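Local coordinates for HTLV-2 integrase catalytic core domain (Human T-cell leukemia virus 2, PDB 6QBT), which forms the catalytic core of the retroviral integrase, the enzyme that inserts viral DNA into the host genome, and binds magnesium, at residues L61-H66 and Y87-S92. Residues are numbered along the deposited sequence; the frame is centred on the assembly and turned at random.
Sequences LGKPLH and YHIKHS
The imidazole of His66 lies flat against the aliphatic chain of Lys90, whose CG sits over the middle of the ring, 3.8 Å from its centroid and 13° off the normal, a CH-pi contact. In both residues CG is anti to the backbone N (chi1 -175° in His66, 174° in Lys90), and the two side chains run side by side in the same direction. At the ring edge His66 NE2 donates a nearly straight, almost in-plane hydrogen bond to Ser92 OG at 2.7 Å; Asn68 OD1 also bonds that hydroxyl. Together the face contact and the edge bond restrict how the imidazole can turn. Beside it the backbones pair in parallel, with Lys90 N bonded to Leu65 O at 3.0 Å. Farther back, the fully extended Lys63 reaches past Ile89 CG1 to hydrogen-bond NZ to Tyr87 O at 2.7 Å, close to the Schellman motif that ends helix 78-86; Leu142 O of the second subunit is another acceptor for this ammonium. A water donating to both Pro64 O and His88 O links the two backbones. The parallel pairing joins edge strand 90-92 to strand 66-68, completing the five-stranded mixed sheet, order 3-2-1-4-5, of the RNase H-like fold of retroviral integrase cores.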
loop_
_atom_site.group_PDB
_atom_site.type_symbol
_atom_site.label_atom_id
_atom_site.label_comp_id
_atom_site.label_asym_id
_atom_site.label_seq_id
_atom_site.Cartn_x
_atom_site.Cartn_y
_atom_site.Cartn_z
ATOM N N LEU A 61 7.554 1.550 -6.798
ATOM C CA LEU A 61 7.946 1.538 -8.215
ATOM C C LEU A 61 8.515 0.228 -8.792
ATOM O O LEU A 61 8.533 0.080 -9.990
ATOM C CB LEU A 61 8.979 2.633 -8.444
ATOM C CG LEU A 61 8.567 4.067 -8.084
ATOM C CD1 LEU A 61 9.737 5.023 -8.338
ATOM C CD2 LEU A 61 7.341 4.518 -8.870
ATOM N N GLY A 62 8.970 -0.691 -7.942
ATOM C CA GLY A 62 9.676 -1.907 -8.345
ATOM C C GLY A 62 11.162 -1.687 -8.197
ATOM O O GLY A 62 11.620 -0.568 -7.959
ATOM N N LYS A 63 11.930 -2.750 -8.358
ATOM C CA LYS A 63 13.387 -2.700 -8.170
ATOM C C LYS A 63 14.106 -2.189 -9.425
ATOM O O LYS A 63 13.944 -2.773 -10.480
ATOM C CB LYS A 63 13.870 -4.102 -7.832
ATOM C CG LYS A 63 15.360 -4.241 -7.562
ATOM C CD LYS A 63 15.710 -5.683 -7.236
ATOM C CE LYS A 63 17.147 -5.798 -6.824
ATOM N NZ LYS A 63 17.508 -7.221 -6.587
ATOM N N PRO A 64 14.909 -1.110 -9.322
ATOM C CA PRO A 64 15.652 -0.643 -10.503
ATOM C C PRO A 64 16.908 -1.462 -10.777
ATOM O O PRO A 64 17.488 -2.040 -9.838
ATOM C CB PRO A 64 16.059 0.782 -10.111
ATOM C CG PRO A 64 16.206 0.730 -8.641
ATOM C CD PRO A 64 15.210 -0.279 -8.145
ATOM N N LEU A 65 17.326 -1.500 -12.040
ATOM C CA LEU A 65 18.606 -2.103 -12.407
ATOM C C LEU A 65 19.791 -1.195 -12.034
ATOM O O LEU A 65 20.825 -1.670 -11.602
ATOM C CB LEU A 65 18.657 -2.400 -13.910
ATOM C CG LEU A 65 17.610 -3.387 -14.441
ATOM C CD1 LEU A 65 17.684 -3.420 -15.965
ATOM C CD2 LEU A 65 17.771 -4.800 -13.851
ATOM N N HIS A 66 19.613 0.111 -12.203
ATOM C CA HIS A 66 20.699 1.077 -12.152
ATOM C C HIS A 66 20.155 2.346 -11.501
ATOM O O HIS A 66 19.092 2.837 -11.885
ATOM C CB HIS A 66 21.175 1.360 -13.596
ATOM C CG HIS A 66 22.373 2.256 -13.710
ATOM N ND1 HIS A 66 23.009 2.472 -14.914
ATOM C CD2 HIS A 66 23.044 3.003 -12.802
ATOM C CE1 HIS A 66 24.023 3.302 -14.741
ATOM N NE2 HIS A 66 24.067 3.636 -13.465
ATOM N N TYR A 87 22.199 -6.527 -3.297
ATOM C CA TYR A 87 20.966 -6.730 -4.053
ATOM C C TYR A 87 21.078 -6.419 -5.542
ATOM O O TYR A 87 20.045 -6.314 -6.210
ATOM C CB TYR A 87 19.806 -5.986 -3.364
ATOM C CG TYR A 87 19.704 -6.375 -1.907
ATOM C CD1 TYR A 87 19.457 -7.706 -1.548
ATOM C CD2 TYR A 87 19.861 -5.422 -0.890
ATOM C CE1 TYR A 87 19.357 -8.080 -0.214
ATOM C CE2 TYR A 87 19.776 -5.778 0.444
ATOM C CZ TYR A 87 19.522 -7.108 0.793
ATOM O OH TYR A 87 19.460 -7.475 2.139
ATOM N N HIS A 88 22.316 -6.326 -6.060
ATOM C CA HIS A 88 22.611 -6.212 -7.516
ATOM C C HIS A 88 21.966 -4.996 -8.173
ATOM O O HIS A 88 21.265 -5.091 -9.179
ATOM C CB HIS A 88 22.275 -7.512 -8.246
ATOM C CG HIS A 88 22.936 -8.701 -7.637
ATOM N ND1 HIS A 88 22.251 -9.631 -6.876
ATOM C CD2 HIS A 88 24.240 -9.067 -7.592
ATOM C CE1 HIS A 88 23.097 -10.545 -6.429
ATOM N NE2 HIS A 88 24.309 -10.230 -6.855
ATOM N N ILE A 89 22.203 -3.845 -7.566
ATOM C CA ILE A 89 21.762 -2.578 -8.105
ATOM C C ILE A 89 23.033 -1.797 -8.463
ATOM O O ILE A 89 23.850 -1.492 -7.579
ATOM C CB ILE A 89 20.914 -1.802 -7.079
ATOM C CG1 ILE A 89 19.649 -2.595 -6.699
ATOM C CG2 ILE A 89 20.497 -0.457 -7.655
ATOM C CD1 ILE A 89 18.936 -2.103 -5.450
ATOM N N LYS A 90 23.206 -1.503 -9.755
ATOM C CA LYS A 90 24.349 -0.699 -10.226
ATOM C C LYS A 90 24.164 0.734 -9.726
ATOM O O LYS A 90 23.053 1.289 -9.797
ATOM C CB LYS A 90 24.432 -0.744 -11.756
ATOM C CG LYS A 90 25.466 0.155 -12.396
ATOM C CD LYS A 90 25.677 -0.238 -13.853
ATOM C CE LYS A 90 26.641 0.705 -14.569
ATOM N NZ LYS A 90 28.004 0.712 -13.975
ATOM N N HIS A 91 25.236 1.314 -9.201
ATOM C CA HIS A 91 25.209 2.656 -8.640
ATOM C C HIS A 91 26.312 3.474 -9.255
ATOM O O HIS A 91 27.468 3.135 -9.109
ATOM C CB HIS A 91 25.394 2.605 -7.129
ATOM C CG HIS A 91 25.302 3.943 -6.476
ATOM N ND1 HIS A 91 25.940 4.236 -5.294
ATOM C CD2 HIS A 91 24.651 5.071 -6.843
ATOM C CE1 HIS A 91 25.672 5.484 -4.957
ATOM N NE2 HIS A 91 24.903 6.016 -5.882
ATOM N N SER A 92 25.957 4.549 -9.937
ATOM C CA SER A 92 26.931 5.464 -10.496
ATOM C C SER A 92 26.606 6.840 -9.971
ATOM O O SER A 92 25.529 7.048 -9.416
ATOM C CB SER A 92 26.864 5.425 -12.016
ATOM O OG SER A 92 25.528 5.653 -12.457
HETATM O O HOH W 1 18.687 -4.349 -9.622
#